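Local coordinates for protein gene activator AphA (Vibrio cholerae, PDB 1YG2) that activates virulence gene expression as a winged-helix transcription factor of the PadR-like family, probably by binding promoter DNA, at residues His5-Val10 and Asn45-Gln50. Sequence-based numbering, arbitrary orientation.
Sequences HVILTV and NKMGEQ
Met47 reaches across from helix 37-49 to Ile7 and Leu8 on helix 3-13, and apolar side-chain contacts alone join the two segments. The interface is small, 133 Å² with both sides summed, and Met47 supplies more than half of it. All three side chains are buried. The helices stand well apart, with the CA atoms of Leu8 and Met47 9.3 Å from each other, and the thioether bridges the gap. Its chain runs out extended through CG to SD (chi2 167°), then bends at the sulfur (chi3 72°), which turns the terminal methyl toward Leu8. SD lies 4.2 Å from both CG2 and CD1 of Ile7, which face it from the same side, while CE packs 4.1 Å from Ile7 CG2. On Leu8 the CD2 branch faces the same methyl, but the modelled separation of Leu8 CD2 and Met47 CE is too short for two carbons, and the exact fit there is doubtful.

No hydrogen bond crosses between the two segments. On the side of helix 3-13 turned from Met47, the carbonyl of His5 is gripped twice by Thr9: its OG1 donates to His5 O over 2.7 Å, and its backbone N approaches the same oxygen from the opposite face. This ties the buried hydroxyl back to its own helix.

Both segments belong to the winged-helix domain, where helix 37-49 is probably the DNA-recognition helix. Val53, on the first strand of the 53-55/69-71 wing hairpin, touches both Leu8 and Met47. Phe25 of helix 18-25 packs on Ile7, and Leu79 of helix 73-84 on Leu8; through Val6 and Thr9 helix 3-13 also packs on Ala98 and Ala102, respectively, of the second subunit.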
loop_
_atom_site.group_PDB
_atom_site.type_symbol
_atom_site.label_atom_id
_atom_site.label_comp_id
_atom_site.label_asym_id
_atom_site.label_seq_id
_atom_site.Cartn_x
_atom_site.Cartn_y
_atom_site.Cartn_z
ATOM N N HIS A 5 -11.513 12.106 -9.739
ATOM C CA HIS A 5 -11.487 11.273 -10.941
ATOM C C HIS A 5 -12.341 10.029 -10.725
ATOM O O HIS A 5 -12.961 9.513 -11.654
ATOM C CB HIS A 5 -10.057 10.880 -11.302
ATOM C CG HIS A 5 -9.136 12.046 -11.417
ATOM N ND1 HIS A 5 -8.270 12.413 -10.405
ATOM C CD2 HIS A 5 -9.010 12.991 -12.379
ATOM C CE1 HIS A 5 -7.659 13.533 -10.737
ATOM N NE2 HIS A 5 -8.091 13.907 -11.933
ATOM N N VAL A 6 -12.373 9.554 -9.491
ATOM C CA VAL A 6 -13.178 8.388 -9.166
ATOM C C VAL A 6 -14.639 8.768 -9.391
ATOM O O VAL A 6 -15.424 7.973 -9.895
ATOM C CB VAL A 6 -12.948 7.961 -7.706
ATOM C CG1 VAL A 6 -13.957 6.876 -7.306
ATOM C CG2 VAL A 6 -11.508 7.446 -7.554
ATOM N N ILE A 7 -14.988 10.005 -9.043
ATOM C CA ILE A 7 -16.346 10.509 -9.221
ATOM C C ILE A 7 -16.625 10.798 -10.698
ATOM O O ILE A 7 -17.708 10.490 -11.206
ATOM C CB ILE A 7 -16.554 11.785 -8.402
ATOM C CG1 ILE A 7 -16.395 11.463 -6.913
ATOM C CG2 ILE A 7 -17.923 12.372 -8.684
ATOM C CD1 ILE A 7 -16.298 12.697 -6.031
ATOM N N LEU A 8 -15.660 11.381 -11.397
ATOM C CA LEU A 8 -15.855 11.665 -12.815
ATOM C C LEU A 8 -16.118 10.379 -13.598
ATOM O O LEU A 8 -16.905 10.360 -14.549
ATOM C CB LEU A 8 -14.630 12.387 -13.387
ATOM C CG LEU A 8 -14.419 13.846 -12.938
ATOM C CD1 LEU A 8 -13.214 14.459 -13.638
ATOM C CD2 LEU A 8 -15.647 14.651 -13.291
ATOM N N THR A 9 -15.455 9.300 -13.199
ATOM C CA THR A 9 -15.617 8.010 -13.869
ATOM C C THR A 9 -17.073 7.572 -13.821
ATOM O O THR A 9 -17.640 7.120 -14.815
ATOM C CB THR A 9 -14.765 6.926 -13.193
ATOM O OG1 THR A 9 -13.396 7.342 -13.181
ATOM C CG2 THR A 9 -14.896 5.600 -13.941
ATOM N N VAL A 10 -17.682 7.704 -12.655
ATOM C CA VAL A 10 -19.075 7.328 -12.511
ATOM C C VAL A 10 -19.912 8.105 -13.524
ATOM O O VAL A 10 -20.656 7.525 -14.310
ATOM C CB VAL A 10 -19.588 7.658 -11.095
ATOM C CG1 VAL A 10 -21.072 7.336 -10.988
ATOM C CG2 VAL A 10 -18.797 6.886 -10.063
ATOM N N ASN A 45 -19.023 19.349 -4.751
ATOM C CA ASN A 45 -19.193 20.790 -4.629
ATOM C C ASN A 45 -18.015 21.501 -5.297
ATOM O O ASN A 45 -18.206 22.370 -6.144
ATOM C CB ASN A 45 -19.271 21.169 -3.148
ATOM C CG ASN A 45 -19.599 22.619 -2.938
ATOM O OD1 ASN A 45 -20.724 23.054 -3.186
ATOM N ND2 ASN A 45 -18.620 23.387 -2.482
ATOM N N LYS A 46 -16.797 21.125 -4.911
ATOM C CA LYS A 46 -15.589 21.718 -5.485
ATOM C C LYS A 46 -15.552 21.511 -6.986
ATOM O O LYS A 46 -15.104 22.379 -7.730
ATOM C CB LYS A 46 -14.321 21.107 -4.869
ATOM C CG LYS A 46 -13.969 21.618 -3.472
ATOM C CD LYS A 46 -12.543 21.208 -3.051
ATOM C CE LYS A 46 -12.110 21.943 -1.768
ATOM N NZ LYS A 46 -10.728 21.594 -1.291
ATOM N N MET A 47 -16.027 20.358 -7.436
ATOM C CA MET A 47 -16.040 20.055 -8.866
ATOM C C MET A 47 -17.004 20.934 -9.653
ATOM O O MET A 47 -16.812 21.182 -10.859
ATOM C CB MET A 47 -16.390 18.590 -9.077
ATOM C CG MET A 47 -15.224 17.673 -8.778
ATOM S SD MET A 47 -15.697 15.950 -8.656
ATOM C CE MET A 47 -16.007 15.603 -10.318
ATOM N N GLY A 48 -18.046 21.390 -8.966
ATOM C CA GLY A 48 -19.031 22.242 -9.609
ATOM C C GLY A 48 -18.422 23.611 -9.846
ATOM O O GLY A 48 -18.585 24.211 -10.900
ATOM N N GLU A 49 -17.707 24.105 -8.847
ATOM C CA GLU A 49 -17.069 25.399 -8.959
ATOM C C GLU A 49 -15.940 25.316 -9.977
ATOM O O GLU A 49 -15.591 26.305 -10.609
ATOM C CB GLU A 49 -16.539 25.834 -7.602
ATOM C CG GLU A 49 -15.597 27.014 -7.661
ATOM C CD GLU A 49 -15.572 27.788 -6.361
ATOM O OE1 GLU A 49 -15.620 27.144 -5.284
ATOM O OE2 GLU A 49 -15.501 29.038 -6.420
ATOM N N GLN A 50 -15.386 24.122 -10.152
ATOM C CA GLN A 50 -14.313 23.938 -11.121
ATOM C C GLN A 50 -14.855 23.752 -12.530
ATOM O O GLN A 50 -14.103 23.787 -13.506
ATOM C CB GLN A 50 -13.440 22.743 -10.724
ATOM C CG GLN A 50 -12.552 23.030 -9.525
ATOM C CD GLN A 50 -11.891 21.786 -8.966
ATOM O OE1 GLN A 50 -12.558 20.804 -8.646
ATOM N NE2 GLN A 50 -10.574 21.822 -8.847
#